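Local coordinates for protein acyl-CoA thioesterase (Alicyclobacillus acidocaldarius subsp. acidocaldarius, PDB 3RQB) that probably hydrolyses acyl-CoA thioesters, as a double-hotdog member of the acyl-CoA thioesterase family, though its function is not established, at residues 86-89 / 90-93; 129-132 / 133-136; 193-196 / 197-200. All blocks are in the same frame, centred on the assembly; numbering follows the deposited sequence.

All three contacts are local, each closing a short turn within a continuous run of chain, and they follow one another in series without nesting or crossing. Interaction 1 comes first, at the tip of the hairpin joining strands 77-87 and 91-100 in the N-terminal hotdog part, against the second subunit. The chain then enters the C-terminal hotdog part, where interaction 2 curls a proline-rich loop against strand 168-174, and interaction 3 spans the N-cap and the whole of the short helix 195-200. Interactions 1 and 2 lie on opposite sides of the chain's centre, with centres 42 Å apart. Interactions 2 and 3 are closer, about 13 Å between nearest atoms. Interactions 1 and 3 both touch the second subunit.

Interaction 1: 86-89 / 90-93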
ATOM      1  N   ARG B  86     -10.808  -9.355 -13.068  1.00 50.80           N
ATOM      2  CA  ARG B  86     -10.237 -10.648 -13.378  1.00 43.97           C
ATOM      3  C   ARG B  86     -10.762 -11.647 -12.381  1.00 47.19           C
ATOM      4  O   ARG B  86     -10.909 -11.342 -11.204  1.00 47.60           O
ATOM      5  CB  ARG B  86      -8.711 -10.597 -13.310  1.00 41.98           C
ATOM      6  CG  ARG B  86      -8.053 -11.830 -13.876  1.00 45.66           C
ATOM      7  CD  ARG B  86      -8.646 -12.123 -15.242  1.00 54.59           C
ATOM      8  NE  ARG B  86      -8.212 -13.415 -15.753  1.00 60.71           N
ATOM      9  CZ  ARG B  86      -7.086 -13.611 -16.432  1.00 55.96           C
ATOM     10  NH1 ARG B  86      -6.276 -12.595 -16.687  1.00 50.16           N
ATOM     11  NH2 ARG B  86      -6.775 -14.826 -16.856  1.00 57.05           N
ATOM     12  N   THR B  87     -11.050 -12.847 -12.850  1.00 54.83           N
ATOM     13  CA  THR B  87     -11.532 -13.876 -11.950  1.00 53.70           C
ATOM     14  C   THR B  87     -10.791 -15.190 -12.193  1.00 60.49           C
ATOM     15  O   THR B  87     -10.698 -15.693 -13.324  1.00 63.16           O
ATOM     16  CB  THR B  87     -13.057 -14.046 -12.053  1.00 46.94           C
ATOM     17  OG1 THR B  87     -13.678 -12.755 -12.102  1.00 45.61           O
ATOM     18  CG2 THR B  87     -13.576 -14.781 -10.842  1.00 45.34           C
ATOM     19  N   ASN B  88     -10.238 -15.725 -11.114  1.00 60.90           N
ATOM     20  CA  ASN B  88      -9.410 -16.912 -11.196  1.00 63.33           C
ATOM     21  C   ASN B  88      -9.923 -17.946 -10.203  1.00 62.98           C
ATOM     22  O   ASN B  88     -10.914 -17.694  -9.517  1.00 55.52           O
ATOM     23  CB  ASN B  88      -7.955 -16.528 -10.942  1.00 62.38           C
ATOM     24  CG  ASN B  88      -7.518 -15.330 -11.785  1.00 59.60           C
ATOM     25  OD1 ASN B  88      -7.914 -15.192 -12.944  1.00 60.39           O
ATOM     26  ND2 ASN B  88      -6.713 -14.454 -11.198  1.00 55.64           N
ATOM     27  N   ARG B  89      -9.290 -19.114 -10.136  1.00 65.29           N
ATOM     28  CA  ARG B  89      -9.832 -20.171  -9.290  1.00 66.02           C
ATOM     29  C   ARG B  89     -10.056 -19.664  -7.881  1.00 64.66           C
ATOM     30  O   ARG B  89     -11.189 -19.580  -7.410  1.00 62.47           O
ATOM     31  CB  ARG B  89      -8.910 -21.386  -9.260  1.00 78.31           C
ATOM     32  CG  ARG B  89      -9.245 -22.409 -10.317  1.00 94.16           C
ATOM     33  CD  ARG B  89     -10.738 -22.715 -10.303  1.00110.18           C
ATOM     34  NE  ARG B  89     -11.218 -23.178 -11.608  1.00120.93           N
ATOM     35  CZ  ARG B  89     -12.434 -22.938 -12.098  1.00122.81           C
ATOM     36  NH1 ARG B  89     -13.319 -22.233 -11.398  1.00120.01           N
ATOM     37  NH2 ARG B  89     -12.766 -23.402 -13.296  1.00124.82           N
ATOM     38  N   SER B  90      -8.953 -19.345  -7.219  1.00 63.87           N
ATOM     39  CA  SER B  90      -8.950 -18.915  -5.830  1.00 60.32           C
ATOM     40  C   SER B  90      -8.906 -17.403  -5.611  1.00 55.70           C
ATOM     41  O   SER B  90      -8.757 -16.952  -4.478  1.00 57.18           O
ATOM     42  CB  SER B  90      -7.786 -19.579  -5.104  1.00 68.93           C
ATOM     43  OG  SER B  90      -6.644 -19.613  -5.944  1.00 77.87           O
ATOM     44  N   THR B  91      -8.967 -16.612  -6.677  1.00 53.92           N
ATOM     45  CA  THR B  91      -8.643 -15.189  -6.530  1.00 46.22           C
ATOM     46  C   THR B  91      -9.354 -14.226  -7.512  1.00 51.48           C
ATOM     47  O   THR B  91      -9.633 -14.589  -8.657  1.00 63.72           O
ATOM     48  CB  THR B  91      -7.116 -15.022  -6.602  1.00 48.66           C
ATOM     49  OG1 THR B  91      -6.706 -13.941  -5.767  1.00 51.04           O
ATOM     50  CG2 THR B  91      -6.646 -14.799  -8.036  1.00 53.39           C
ATOM     51  N   GLN B  92      -9.647 -13.005  -7.054  1.00 50.39           N
ATOM     52  CA  GLN B  92     -10.434 -12.028  -7.832  1.00 49.94           C
ATOM     53  C   GLN B  92     -10.006 -10.550  -7.654  1.00 50.49           C
ATOM     54  O   GLN B  92      -9.812 -10.089  -6.526  1.00 52.30           O
ATOM     55  CB  GLN B  92     -11.909 -12.170  -7.463  1.00 51.27           C
ATOM     56  CG  GLN B  92     -12.863 -11.519  -8.439  1.00 55.84           C
ATOM     57  CD  GLN B  92     -14.292 -11.562  -7.946  1.00 61.76           C
ATOM     58  OE1 GLN B  92     -14.541 -11.701  -6.749  1.00 61.40           O
ATOM     59  NE2 GLN B  92     -15.240 -11.443  -8.866  1.00 66.61           N
ATOM     60  N   HIS B  93      -9.904  -9.801  -8.756  1.00 46.91           N
ATOM     61  CA  HIS B  93      -9.459  -8.400  -8.706  1.00 46.20           C
ATOM     62  C   HIS B  93     -10.543  -7.404  -9.130  1.00 48.03           C
ATOM     63  O   HIS B  93     -11.159  -7.570 -10.186  1.00 46.56           O
ATOM     64  CB  HIS B  93      -8.257  -8.181  -9.626  1.00 45.59           C
ATOM     65  CG  HIS B  93      -6.970  -8.731  -9.103  1.00 51.88           C
ATOM     66  ND1 HIS B  93      -6.677 -10.078  -9.114  1.00 52.80           N
ATOM     67  CD2 HIS B  93      -5.882  -8.111  -8.585  1.00 63.00           C
ATOM     68  CE1 HIS B  93      -5.468 -10.267  -8.613  1.00 58.60           C
ATOM     69  NE2 HIS B  93      -4.964  -9.091  -8.283  1.00 66.30           N
TER
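Asn-88 and Thr-91 lie side by side at the end of a tight beta hairpin, their side chains pointing the same way. The methyl CG2 of Thr-91 rests 3.6 Å from CB of Asn-88, so the aliphatic side of the threonine meets the root of the asparagine. Between their backbones, N of Asn-88 donates to O of Thr-91 over 2.8 Å. Arg-89 and Ser-90 make the tip of the turn, between Asn-88 and Thr-91.

Asn-88 carries CG anti to its carbonyl carbon (chi1 -49°), which turns the amide away from its own C=O and lets ND2 donate to O of Ala-70 in the second subunit. With an alanine in place of Asn-88, that carbonyl of Ala-70 would probably lose its donor, and the Thr-91 methyl the amide beside it.

One step down the hairpin, Thr-87 and Gln-92 form a non-hydrogen-bonded antiparallel pair, with Gln-92 CG 4.0 Å from Thr-87 OG1. Gln-92 has CG anti to the backbone N (chi1 -164°) and an extended chain, a reach that suits a glutamine because its amide bonds to the backbone of Leu-59 and, weakly, Glu-57.

Arg-86 and His-93, on the other face, form the hydrogen-bonded pair: N of His-93 gives to O of Arg-86 at 3.1 Å, and the return bond from Arg-86 N is weak. Their CB atoms stand 4.4 Å apart, after which the arginine departs to donate through NH1 to O of Val-104 in the second subunit.

The turn thus joins strands 77-87 and 91-100. Strand 103-113 flanks the latter, with Thr-91 and His-93 against Val-111, while the second subunit receives Ser-90 OG at the hydroxyl of its Tyr-266.

Interaction 2: 129-132 / 133-136; sequences VPPP and ADVP
Pro-131 O takes two backbone donors at once. The stronger bond comes from N of Val-135, four residues on, at 3.2 Å with an N-H...O angle of 158° and the donor in the carbonyl plane; N of Asp-134 adds a weak one at 2.8 Å. The bond to Val-135 closes an alpha-turn, and Pro-132, Ala-133 and Asp-134 all have helical backbone angles, so the chain makes a single helix-like turn. Pro-132 suits the first helical position, since its ring already fixes phi near the helical value and no N-H there needs a partner. Pro-130 and Pro-131, by contrast, are extended, and deliver the chain stiffly into the bend.

The apolar contacts bring the prolines back onto the turn. CG of Pro-130 meets CG2 of Val-135 at 3.6 Å, the ring and the branched side chain crossing obliquely. Val-135 is placed for this by its first torsion: CG1 stands anti to the backbone N (chi1 -175°), which sends CG2 toward the proline. CB of Pro-131 lies 4.1 Å from CB of Ala-133, whose single methyl is all that the ring meets of that side chain.

The contacts of the acid are of another kind. The carboxylate of Asp-134 comes obliquely to the CD corner of the Pro-131 ring, with OD2 the oxygen that faces CD and CG. This is proximity of a charged group to C-H bonds, an arrangement acceptable on an exposed surface. The aliphatic CB of Asp-134 lies 4.0 Å from CB of Pro-130.

The loop runs between strands 121-122 and 150-156 and folds against strand 168-174. There Trp-171 donates from NE1 to O of Pro-130, while Val-129, Pro-132 and Val-135 touch its side chain.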
ATOM      1  N   VAL B 129       1.189  -3.735  26.676  1.00 68.35           N
ATOM      2  CA  VAL B 129       0.293  -2.624  27.001  1.00 73.20           C
ATOM      3  C   VAL B 129      -0.719  -2.986  28.087  1.00 74.66           C
ATOM      4  O   VAL B 129      -1.031  -4.164  28.287  1.00 84.95           O
ATOM      5  CB  VAL B 129      -0.504  -2.173  25.761  1.00 75.67           C
ATOM      6  CG1 VAL B 129       0.430  -1.926  24.590  1.00 76.64           C
ATOM      7  CG2 VAL B 129      -1.551  -3.220  25.392  1.00 75.30           C
ATOM      8  N   PRO B 130      -1.235  -1.970  28.793  1.00 64.24           N
ATOM      9  CA  PRO B 130      -2.311  -2.217  29.759  1.00 65.17           C
ATOM     10  C   PRO B 130      -3.607  -2.596  29.047  1.00 63.37           C
ATOM     11  O   PRO B 130      -3.728  -2.364  27.847  1.00 54.68           O
ATOM     12  CB  PRO B 130      -2.453  -0.866  30.483  1.00 59.56           C
ATOM     13  CG  PRO B 130      -1.918   0.135  29.514  1.00 55.80           C
ATOM     14  CD  PRO B 130      -0.812  -0.559  28.777  1.00 56.33           C
ATOM     15  N   PRO B 131      -4.558  -3.193  29.779  1.00 70.59           N
ATOM     16  CA  PRO B 131      -5.858  -3.560  29.210  1.00 71.21           C
ATOM     17  C   PRO B 131      -6.742  -2.329  29.026  1.00 72.30           C
ATOM     18  O   PRO B 131      -6.505  -1.300  29.668  1.00 73.14           O
ATOM     19  CB  PRO B 131      -6.467  -4.477  30.281  1.00 73.16           C
ATOM     20  CG  PRO B 131      -5.358  -4.745  31.276  1.00 73.54           C
ATOM     21  CD  PRO B 131      -4.443  -3.583  31.193  1.00 72.41           C
ATOM     22  N   PRO B 132      -7.769  -2.439  28.168  1.00 69.25           N
ATOM     23  CA  PRO B 132      -8.733  -1.355  27.934  1.00 70.11           C
ATOM     24  C   PRO B 132      -9.316  -0.906  29.260  1.00 74.38           C
ATOM     25  O   PRO B 132      -9.768   0.227  29.404  1.00 78.08           O
ATOM     26  CB  PRO B 132      -9.823  -2.033  27.098  1.00 62.20           C
ATOM     27  CG  PRO B 132      -9.122  -3.147  26.412  1.00 55.66           C
ATOM     28  CD  PRO B 132      -8.081  -3.640  27.376  1.00 58.47           C
ATOM     29  N   ALA B 133      -9.294  -1.817  30.226  1.00 73.76           N
ATOM     30  CA  ALA B 133      -9.722  -1.527  31.583  1.00 75.13           C
ATOM     31  C   ALA B 133      -8.957  -0.335  32.151  1.00 72.69           C
ATOM     32  O   ALA B 133      -9.551   0.656  32.587  1.00 70.52           O
ATOM     33  CB  ALA B 133      -9.496  -2.752  32.462  1.00 76.39           C
ATOM     34  N   ASP B 134      -7.633  -0.442  32.134  1.00 73.81           N
ATOM     35  CA  ASP B 134      -6.781   0.543  32.781  1.00 76.34           C
ATOM     36  C   ASP B 134      -6.666   1.843  32.003  1.00 71.74           C
ATOM     37  O   ASP B 134      -6.474   2.904  32.591  1.00 66.90           O
ATOM     38  CB  ASP B 134      -5.405  -0.052  33.033  1.00 81.97           C
ATOM     39  CG  ASP B 134      -5.480  -1.334  33.823  1.00 87.13           C
ATOM     40  OD1 ASP B 134      -6.509  -1.542  34.507  1.00 85.94           O
ATOM     41  OD2 ASP B 134      -4.519  -2.129  33.760  1.00 90.21           O
ATOM     42  N   VAL B 135      -6.789   1.755  30.683  1.00 70.02           N
ATOM     43  CA  VAL B 135      -6.710   2.940  29.839  1.00 62.21           C
ATOM     44  C   VAL B 135      -8.062   3.624  29.757  1.00 63.90           C
ATOM     45  O   VAL B 135      -9.068   2.988  29.447  1.00 69.43           O
ATOM     46  CB  VAL B 135      -6.236   2.595  28.417  1.00 53.78           C
ATOM     47  CG1 VAL B 135      -6.051   3.865  27.597  1.00 44.30           C
ATOM     48  CG2 VAL B 135      -4.940   1.796  28.474  1.00 55.71           C
ATOM     49  N   PRO B 136      -8.087   4.929  30.052  1.00 58.96           N
ATOM     50  CA  PRO B 136      -9.278   5.781  29.966  1.00 58.06           C
ATOM     51  C   PRO B 136      -9.606   6.141  28.523  1.00 57.77           C
ATOM     52  O   PRO B 136      -8.701   6.320  27.704  1.00 57.96           O
ATOM     53  CB  PRO B 136      -8.842   7.042  30.700  1.00 56.49           C
ATOM     54  CG  PRO B 136      -7.383   7.132  30.400  1.00 57.04           C
ATOM     55  CD  PRO B 136      -6.875   5.706  30.357  1.00 54.71           C
TER

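Interaction 3: 193-196 / 197-200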
ATOM      1  N   VAL B 193      -4.773   9.416  14.788  1.00 45.40           N
ATOM      2  CA  VAL B 193      -4.374  10.802  14.712  1.00 41.44           C
ATOM      3  C   VAL B 193      -3.233  10.909  13.712  1.00 44.47           C
ATOM      4  O   VAL B 193      -2.377  10.031  13.660  1.00 41.95           O
ATOM      5  CB  VAL B 193      -3.908  11.277  16.080  1.00 43.59           C
ATOM      6  CG1 VAL B 193      -2.910  12.415  15.949  1.00 40.56           C
ATOM      7  CG2 VAL B 193      -5.112  11.684  16.911  1.00 49.67           C
ATOM      8  N   PRO B 194      -3.225  11.983  12.901  1.00 44.34           N
ATOM      9  CA  PRO B 194      -2.241  12.154  11.826  1.00 43.60           C
ATOM     10  C   PRO B 194      -0.840  12.193  12.394  1.00 41.29           C
ATOM     11  O   PRO B 194      -0.587  12.992  13.304  1.00 39.92           O
ATOM     12  CB  PRO B 194      -2.585  13.541  11.260  1.00 37.76           C
ATOM     13  CG  PRO B 194      -3.986  13.771  11.649  1.00 33.68           C
ATOM     14  CD  PRO B 194      -4.119  13.145  13.001  1.00 34.80           C
ATOM     15  N   ARG B 195       0.065  11.388  11.844  1.00 36.78           N
ATOM     16  CA  ARG B 195       1.383  11.229  12.453  1.00 37.88           C
ATOM     17  C   ARG B 195       2.001  12.599  12.799  1.00 45.47           C
ATOM     18  O   ARG B 195       2.490  12.818  13.915  1.00 47.79           O
ATOM     19  CB  ARG B 195       2.311  10.419  11.537  1.00 32.08           C
ATOM     20  CG  ARG B 195       1.905   8.952  11.317  1.00 33.82           C
ATOM     21  CD  ARG B 195       1.835   8.165  12.618  1.00 35.60           C
ATOM     22  NE  ARG B 195       0.512   8.261  13.235  1.00 41.06           N
ATOM     23  CZ  ARG B 195       0.273   8.212  14.544  1.00 41.26           C
ATOM     24  NH1 ARG B 195       1.264   8.075  15.404  1.00 46.20           N
ATOM     25  NH2 ARG B 195      -0.967   8.308  14.996  1.00 43.70           N
ATOM     26  N   VAL B 196       1.932  13.529  11.850  1.00 43.47           N
ATOM     27  CA  VAL B 196       2.556  14.838  11.998  1.00 36.98           C
ATOM     28  C   VAL B 196       2.074  15.620  13.241  1.00 37.21           C
ATOM     29  O   VAL B 196       2.882  16.227  13.945  1.00 40.02           O
ATOM     30  CB  VAL B 196       2.409  15.670  10.702  1.00 37.28           C
ATOM     31  CG1 VAL B 196       0.981  16.142  10.539  1.00 44.19           C
ATOM     32  CG2 VAL B 196       3.363  16.856  10.702  1.00 31.54           C
ATOM     33  N   TYR B 197       0.773  15.605  13.518  1.00 38.65           N
ATOM     34  CA  TYR B 197       0.278  16.198  14.759  1.00 41.58           C
ATOM     35  C   TYR B 197       1.055  15.622  15.942  1.00 47.58           C
ATOM     36  O   TYR B 197       1.534  16.357  16.807  1.00 52.65           O
ATOM     37  CB  TYR B 197      -1.212  15.907  14.980  1.00 42.28           C
ATOM     38  CG  TYR B 197      -2.171  16.506  13.969  1.00 51.13           C
ATOM     39  CD1 TYR B 197      -1.715  17.262  12.898  1.00 58.11           C
ATOM     40  CD2 TYR B 197      -3.545  16.321  14.097  1.00 50.93           C
ATOM     41  CE1 TYR B 197      -2.605  17.809  11.972  1.00 60.67           C
ATOM     42  CE2 TYR B 197      -4.440  16.864  13.181  1.00 52.41           C
ATOM     43  CZ  TYR B 197      -3.965  17.607  12.121  1.00 59.13           C
ATOM     44  OH  TYR B 197      -4.848  18.147  11.204  1.00 61.98           O
ATOM     45  N   VAL B 198       1.168  14.298  15.976  1.00 43.56           N
ATOM     46  CA  VAL B 198       1.840  13.625  17.075  1.00 43.73           C
ATOM     47  C   VAL B 198       3.256  14.157  17.242  1.00 41.15           C
ATOM     48  O   VAL B 198       3.757  14.311  18.367  1.00 37.82           O
ATOM     49  CB  VAL B 198       1.926  12.108  16.845  1.00 44.01           C
ATOM     50  CG1 VAL B 198       2.256  11.416  18.150  1.00 50.20           C
ATOM     51  CG2 VAL B 198       0.624  11.563  16.255  1.00 33.13           C
ATOM     52  N   LYS B 199       3.897  14.445  16.114  1.00 38.89           N
ATOM     53  CA  LYS B 199       5.278  14.919  16.129  1.00 46.00           C
ATOM     54  C   LYS B 199       5.411  16.402  16.507  1.00 44.68           C
ATOM     55  O   LYS B 199       6.333  16.786  17.220  1.00 43.48           O
ATOM     56  CB  LYS B 199       5.951  14.643  14.781  1.00 52.90           C
ATOM     57  CG  LYS B 199       7.474  14.800  14.787  1.00 61.55           C
ATOM     58  CD  LYS B 199       8.194  13.695  15.578  1.00 64.97           C
ATOM     59  CE  LYS B 199       9.719  13.794  15.421  1.00 62.71           C
ATOM     60  NZ  LYS B 199      10.480  12.844  16.290  1.00 60.60           N
ATOM     61  N   LEU B 200       4.508  17.235  16.003  1.00 43.31           N
ATOM     62  CA  LEU B 200       4.569  18.659  16.291  1.00 40.56           C
ATOM     63  C   LEU B 200       3.743  19.126  17.479  1.00 50.43           C
ATOM     64  O   LEU B 200       3.865  20.280  17.880  1.00 55.83           O
ATOM     65  CB  LEU B 200       4.119  19.445  15.068  1.00 42.71           C
ATOM     66  CG  LEU B 200       4.889  19.094  13.802  1.00 43.38           C
ATOM     67  CD1 LEU B 200       4.511  20.061  12.672  1.00 39.38           C
ATOM     68  CD2 LEU B 200       6.401  19.096  14.087  1.00 35.60           C
TER
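Tyr-197 turns one face of its ring to Pro-194, whose CG sits over it, 3.7 Å from the ring centroid and 21° off the normal, in a CH-pi contact. The approach is offset toward the CE2 side, with CG 3.5 Å from that atom. Tyrosine holds this pose because CG is anti to its carbonyl carbon (chi1 -65°), which swings the ring back along the helix toward its start. Pro-194 suits the N-cap position in turn, as a residue before the first helical turn has no need of an N-H bonded within the helix.

Val-193, just ahead, adds its CG1 to the same corner: it lies 3.6 Å from CG2 of Val-198 and also touches CB of Tyr-197. That CG2 of Val-198 does double duty, covering one face of the Arg-195 guanidinium from 3.5 Å above its plane. The arginine chain bends at chi2 and chi3 to fold the group back over the valine, and NH2 makes a weak bond to O of Val-193. Its firmer partners lie elsewhere: NH1 donates to Ala-166 O and Thr-168 OG1, and NE to Gln-246 OE1, so this buried charge is well supplied with acceptors.

Further along, Val-196 CG2 meets Leu-200 CD1 at 3.9 Å, one helical turn apart. The backbone bonds of the helix start weakly, from Val-198 N to Pro-194 O, and become firm at Leu-200 N to Val-196 O, 2.8 Å.

Helix 195-200 lies against strands 230-240 and 243-251 through Arg-195 and Val-196, with Phe-239 and Phe-244 against the valine, while Ile-206 of strand 206-215 receives both Val-196 and Tyr-197. Toward the second subunit, Leu-200 packs on its Trp-119, and Lys-199, bonded to Gln-164 O, forms a salt bridge with its Glu-123.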